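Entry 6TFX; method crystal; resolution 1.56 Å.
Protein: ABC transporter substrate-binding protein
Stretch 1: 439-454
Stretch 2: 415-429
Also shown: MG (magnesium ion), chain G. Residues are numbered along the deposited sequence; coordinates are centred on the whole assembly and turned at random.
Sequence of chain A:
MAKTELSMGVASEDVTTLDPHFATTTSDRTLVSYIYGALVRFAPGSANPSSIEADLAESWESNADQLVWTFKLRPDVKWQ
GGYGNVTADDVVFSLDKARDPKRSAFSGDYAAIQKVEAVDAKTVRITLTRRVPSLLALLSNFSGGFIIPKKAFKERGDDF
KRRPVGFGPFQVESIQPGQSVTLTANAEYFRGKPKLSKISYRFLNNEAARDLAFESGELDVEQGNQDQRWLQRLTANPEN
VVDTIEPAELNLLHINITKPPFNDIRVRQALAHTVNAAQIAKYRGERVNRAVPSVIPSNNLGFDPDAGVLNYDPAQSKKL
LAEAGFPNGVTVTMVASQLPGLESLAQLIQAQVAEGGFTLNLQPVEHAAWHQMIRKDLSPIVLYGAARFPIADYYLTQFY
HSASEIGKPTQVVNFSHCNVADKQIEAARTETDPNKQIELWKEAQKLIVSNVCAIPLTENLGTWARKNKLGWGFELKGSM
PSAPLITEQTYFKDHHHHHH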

# COMPACT_ATOMS: atom_id res chain seq x y z
N GLU A 439 -7.57 -17.39 16.24
CA GLU A 439 -6.80 -18.65 16.20
C GLU A 439 -6.65 -19.20 14.79
O GLU A 439 -5.57 -19.72 14.44
CB GLU A 439 -7.35 -19.70 17.15
CG GLU A 439 -7.09 -19.31 18.60
CD GLU A 439 -5.64 -19.01 18.97
OE1 GLU A 439 -5.38 -17.91 19.51
OE2 GLU A 439 -4.76 -19.86 18.69
N LEU A 440 -7.68 -19.05 13.96
CA LEU A 440 -7.61 -19.47 12.54
C LEU A 440 -6.63 -18.59 11.77
O LEU A 440 -5.82 -19.11 10.99
CB LEU A 440 -8.99 -19.47 11.87
CG LEU A 440 -9.93 -20.57 12.36
CD1 LEU A 440 -11.38 -20.24 12.08
CD2 LEU A 440 -9.53 -21.94 11.77
N TRP A 441 -6.65 -17.26 12.05
CA TRP A 441 -5.66 -16.38 11.40
C TRP A 441 -4.25 -16.76 11.83
O TRP A 441 -3.33 -16.76 11.00
CB TRP A 441 -5.95 -14.93 11.74
CG TRP A 441 -7.04 -14.33 10.90
CD1 TRP A 441 -7.31 -14.61 9.59
CD2 TRP A 441 -7.98 -13.32 11.30
NE1 TRP A 441 -8.40 -13.86 9.16
CE2 TRP A 441 -8.79 -13.03 10.18
CE3 TRP A 441 -8.19 -12.61 12.50
CZ2 TRP A 441 -9.83 -12.09 10.24
CZ3 TRP A 441 -9.22 -11.68 12.55
CH2 TRP A 441 -10.02 -11.42 11.43
N LYS A 442 -4.05 -17.07 13.13
CA LYS A 442 -2.71 -17.46 13.62
C LYS A 442 -2.27 -18.80 13.00
O LYS A 442 -1.12 -18.94 12.58
CB LYS A 442 -2.69 -17.53 15.16
CG LYS A 442 -2.88 -16.16 15.80
CD LYS A 442 -2.61 -16.29 17.30
CE LYS A 442 -2.65 -14.97 18.00
NZ LYS A 442 -2.43 -15.14 19.47
N GLU A 443 -3.20 -19.78 12.90
CA GLU A 443 -2.89 -21.07 12.29
C GLU A 443 -2.42 -20.86 10.83
O GLU A 443 -1.44 -21.49 10.41
CB GLU A 443 -4.11 -21.99 12.36
CG GLU A 443 -3.87 -23.39 11.80
CD GLU A 443 -5.08 -24.31 11.78
OE1 GLU A 443 -6.15 -23.91 12.29
OE2 GLU A 443 -4.97 -25.43 11.22
N ALA A 444 -3.08 -19.94 10.10
CA ALA A 444 -2.66 -19.65 8.71
C ALA A 444 -1.21 -19.11 8.71
O ALA A 444 -0.39 -19.58 7.92
CB ALA A 444 -3.61 -18.62 8.10
N GLN A 445 -0.89 -18.17 9.60
CA GLN A 445 0.48 -17.62 9.63
C GLN A 445 1.52 -18.70 9.93
O GLN A 445 2.55 -18.75 9.27
CB GLN A 445 0.57 -16.48 10.65
CG GLN A 445 -0.21 -15.25 10.16
CD GLN A 445 -0.51 -14.30 11.31
OE1 GLN A 445 0.36 -13.59 11.79
NE2 GLN A 445 -1.77 -14.31 11.76
N LYS A 446 1.23 -19.59 10.92
CA LYS A 446 2.15 -20.68 11.29
C LYS A 446 2.40 -21.60 10.09
O LYS A 446 3.54 -22.04 9.87
CB LYS A 446 1.59 -21.48 12.46
CG LYS A 446 1.67 -20.71 13.78
CD LYS A 446 1.34 -21.63 14.93
CE LYS A 446 1.64 -20.99 16.27
NZ LYS A 446 0.69 -19.91 16.58
N LEU A 447 1.34 -21.89 9.31
CA LEU A 447 1.50 -22.76 8.15
C LEU A 447 2.34 -22.10 7.08
O LEU A 447 3.14 -22.76 6.42
CB LEU A 447 0.12 -23.10 7.55
CG LEU A 447 -0.74 -24.04 8.39
CD1 LEU A 447 -2.20 -23.99 7.95
CD2 LEU A 447 -0.22 -25.48 8.33
N ILE A 448 2.11 -20.79 6.85
CA ILE A 448 2.87 -20.10 5.77
C ILE A 448 4.35 -19.97 6.18
O ILE A 448 5.25 -20.17 5.35
CB ILE A 448 2.23 -18.71 5.50
CG1 ILE A 448 0.75 -18.88 5.01
CG2 ILE A 448 3.10 -17.89 4.51
CD1 ILE A 448 -0.12 -17.64 5.20
N VAL A 449 4.60 -19.64 7.45
CA VAL A 449 5.96 -19.52 7.96
C VAL A 449 6.68 -20.88 7.87
O VAL A 449 7.83 -20.94 7.39
CB VAL A 449 5.96 -19.00 9.42
CG1 VAL A 449 7.33 -19.18 10.08
CG2 VAL A 449 5.55 -17.54 9.46
N SER A 450 6.04 -21.95 8.39
CA SER A 450 6.70 -23.27 8.45
C SER A 450 6.95 -23.89 7.09
O SER A 450 7.94 -24.62 6.93
CB SER A 450 5.92 -24.22 9.36
OG SER A 450 4.67 -24.55 8.78
N ASN A 451 6.10 -23.58 6.09
CA ASN A 451 6.34 -24.08 4.72
C ASN A 451 7.33 -23.14 4.00
O ASN A 451 7.75 -23.42 2.86
CB ASN A 451 5.02 -24.20 3.98
CG ASN A 451 4.33 -25.46 4.41
OD1 ASN A 451 4.59 -26.54 3.87
ND2 ASN A 451 3.49 -25.39 5.45
N VAL A 452 7.68 -22.02 4.65
CA VAL A 452 8.65 -21.05 4.13
C VAL A 452 8.24 -20.56 2.74
O VAL A 452 9.03 -20.57 1.79
CB VAL A 452 10.14 -21.55 4.17
CG1 VAL A 452 11.13 -20.38 4.05
CG2 VAL A 452 10.42 -22.37 5.43
N CYS A 453 6.96 -20.18 2.61
CA CYS A 453 6.49 -19.58 1.37
C CYS A 453 7.01 -18.15 1.28
O CYS A 453 7.23 -17.62 0.19
CB CYS A 453 4.97 -19.61 1.35
SG CYS A 453 4.32 -21.30 1.40
N ALA A 454 7.21 -17.52 2.44
CA ALA A 454 7.71 -16.16 2.50
C ALA A 454 8.53 -16.03 3.75
O ALA A 454 8.27 -16.75 4.74
CB ALA A 454 6.57 -15.15 2.51
MG MG G . 2.52 -21.10 1.31
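Stretch 2 (415-429) FSHCNVADKQIEAAR

Stretch 2 begins as a loop, passes through a type I turn from Asn 419 to Asp 422, and enters a helix at Asp 422, with Ala 421 at the N-cap position. This helix runs nearly antiparallel to the helix of stretch 1: the N-to-C directions differ by 160°, and the axes approach to 8.3 Å. Alanines permit this closeness. Ala 444 CB lies 3.9 Å from Ala 421 CB and 4.0 Å from Ile 425 CG1, and the small methyls leave the chains close, with Ala 444 CA 5.0 Å from Ala 421 CA.

Near the start of stretch 1, Ala 428 points toward stretch 1, its CB 3.6 Å from Leu 440 CB. Ala 428 CB also covers one face of the Trp 441 indole, 3.6 Å from the centroid of the five-membered ring, a CH-pi contact. The CA-to-CB bond of Trp 441 points away from stretch 2, but chi1 of -81° (m) and chi2 of -34° bring the ring back against this small residue. Trp 441 NE1 donates to a water O at 2.9 Å, and that water O donates to Ile 425 O at 2.7 Å.

Gln 424 is a knob seated among Leu 440, Glu 443, Ala 444 and Leu 447. With chi1 m and chi2 p its chain bends, and Gln 424 NE2 donates to Glu 443 OE2 at 3.1 Å; Glu 443 reaches out extended, chi1 and chi2 both t. Gln 424 CB packs 4.0 Å from Ala 444 CB.

Farther along, Val 420, chi1 p, sets CG1 4.0 Å from Leu 447 CB and CG2 3.5 Å from Asn 451 ND2. Asn 451 ND2 is already engaged, donating to Leu 447 O at 2.8 Å. Ile 448 starts sideways, but chi1 m and chi2 t bring its end nearer, CG1 3.9 Å from Ala 421 CB. Cys 418 (t), before its helix, and Cys 453 (m), after the other, direct SG atoms to the modelled MG, Cys 418 SG at 2.1 Å and Cys 453 SG at 1.8 Å.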

# COMPACT_ATOMS: atom_id res chain seq x y z
N PHE A 415 2.80 -13.94 -4.78
CA PHE A 415 4.00 -14.23 -5.60
C PHE A 415 4.62 -15.57 -5.26
O PHE A 415 5.37 -16.11 -6.08
CB PHE A 415 5.06 -13.15 -5.37
CG PHE A 415 4.56 -11.78 -5.77
CD1 PHE A 415 4.32 -11.47 -7.11
CD2 PHE A 415 4.33 -10.80 -4.81
CE1 PHE A 415 3.85 -10.21 -7.48
CE2 PHE A 415 3.89 -9.53 -5.18
CZ PHE A 415 3.62 -9.26 -6.51
N SER A 416 4.37 -16.08 -4.05
CA SER A 416 4.96 -17.36 -3.64
C SER A 416 4.20 -18.55 -4.20
O SER A 416 4.72 -19.66 -4.15
CB SER A 416 5.00 -17.45 -2.11
OG SER A 416 3.67 -17.46 -1.60
N HIS A 417 2.97 -18.32 -4.71
CA HIS A 417 2.09 -19.40 -5.18
C HIS A 417 1.68 -20.31 -4.00
O HIS A 417 1.43 -21.51 -4.16
CB HIS A 417 2.71 -20.17 -6.37
CG HIS A 417 2.87 -19.29 -7.58
ND1 HIS A 417 2.06 -19.44 -8.68
CD2 HIS A 417 3.75 -18.29 -7.82
CE1 HIS A 417 2.44 -18.51 -9.54
NE2 HIS A 417 3.47 -17.81 -9.08
N CYS A 418 1.58 -19.69 -2.80
CA CYS A 418 1.19 -20.36 -1.56
C CYS A 418 -0.24 -20.92 -1.72
O CYS A 418 -1.11 -20.26 -2.31
CB CYS A 418 1.26 -19.34 -0.42
SG CYS A 418 0.70 -19.96 1.19
N ASN A 419 -0.49 -22.12 -1.17
CA ASN A 419 -1.84 -22.69 -1.14
C ASN A 419 -2.12 -23.40 0.20
O ASN A 419 -3.27 -23.78 0.46
CB ASN A 419 -2.11 -23.61 -2.34
CG ASN A 419 -1.26 -24.87 -2.41
OD1 ASN A 419 -0.32 -25.09 -1.63
ND2 ASN A 419 -1.58 -25.72 -3.36
N VAL A 420 -1.11 -23.48 1.07
CA VAL A 420 -1.13 -24.26 2.32
C VAL A 420 -2.17 -23.80 3.35
O VAL A 420 -2.60 -24.62 4.19
CB VAL A 420 0.28 -24.35 2.98
CG1 VAL A 420 0.75 -23.02 3.58
CG2 VAL A 420 0.37 -25.50 3.98
N ALA A 421 -2.55 -22.51 3.31
CA ALA A 421 -3.43 -21.95 4.33
C ALA A 421 -4.82 -21.58 3.83
O ALA A 421 -5.55 -20.88 4.53
CB ALA A 421 -2.74 -20.72 4.93
N ASP A 422 -5.21 -22.06 2.62
CA ASP A 422 -6.52 -21.68 2.08
C ASP A 422 -7.69 -21.93 2.99
O ASP A 422 -8.52 -21.04 3.16
CB ASP A 422 -6.80 -22.39 0.77
CG ASP A 422 -6.07 -21.86 -0.44
OD1 ASP A 422 -5.23 -20.94 -0.28
OD2 ASP A 422 -6.34 -22.36 -1.54
N LYS A 423 -7.78 -23.15 3.57
CA LYS A 423 -8.92 -23.47 4.42
C LYS A 423 -8.98 -22.60 5.67
O LYS A 423 -10.07 -22.18 6.05
CB LYS A 423 -8.90 -24.96 4.81
CG LYS A 423 -8.95 -25.90 3.59
CD LYS A 423 -10.21 -25.77 2.74
CE LYS A 423 -9.99 -26.32 1.35
NZ LYS A 423 -11.26 -26.39 0.58
N GLN A 424 -7.82 -22.31 6.28
CA GLN A 424 -7.79 -21.47 7.49
C GLN A 424 -8.18 -20.02 7.17
O GLN A 424 -8.91 -19.38 7.92
CB GLN A 424 -6.40 -21.50 8.13
CG GLN A 424 -6.06 -22.86 8.76
CD GLN A 424 -5.67 -23.95 7.77
OE1 GLN A 424 -5.36 -23.69 6.61
NE2 GLN A 424 -5.64 -25.20 8.23
N ILE A 425 -7.68 -19.51 6.03
CA ILE A 425 -7.97 -18.14 5.62
C ILE A 425 -9.48 -18.01 5.36
O ILE A 425 -10.12 -17.07 5.84
CB ILE A 425 -7.11 -17.77 4.38
CG1 ILE A 425 -5.62 -17.66 4.80
CG2 ILE A 425 -7.60 -16.45 3.77
CD1 ILE A 425 -4.63 -17.54 3.62
N GLU A 426 -10.05 -18.95 4.58
CA GLU A 426 -11.48 -18.90 4.27
C GLU A 426 -12.33 -19.04 5.52
O GLU A 426 -13.31 -18.31 5.67
CB GLU A 426 -11.81 -20.02 3.29
CG GLU A 426 -11.21 -19.79 1.93
CD GLU A 426 -11.41 -20.96 0.98
OE1 GLU A 426 -12.47 -21.63 1.07
OE2 GLU A 426 -10.51 -21.20 0.15
N ALA A 427 -11.98 -20.01 6.40
CA ALA A 427 -12.79 -20.20 7.63
C ALA A 427 -12.69 -18.98 8.55
O ALA A 427 -13.69 -18.58 9.13
CB ALA A 427 -12.36 -21.45 8.38
N ALA A 428 -11.49 -18.37 8.65
CA ALA A 428 -11.33 -17.20 9.53
C ALA A 428 -12.15 -16.02 9.04
O ALA A 428 -12.72 -15.26 9.83
CB ALA A 428 -9.86 -16.80 9.60
N ARG A 429 -12.20 -15.84 7.71
CA ARG A 429 -12.86 -14.68 7.11
C ARG A 429 -14.27 -14.45 7.62
O ARG A 429 -14.63 -13.31 7.91
CB ARG A 429 -12.88 -14.81 5.57
CG ARG A 429 -13.14 -13.47 4.93
CD ARG A 429 -13.12 -13.54 3.43
NE ARG A 429 -11.80 -13.91 2.92
CZ ARG A 429 -11.58 -14.84 2.00
NH1 ARG A 429 -12.60 -15.50 1.45
NH2 ARG A 429 -10.34 -15.10 1.59
O HOH W 1 -9.25 -14.55 6.51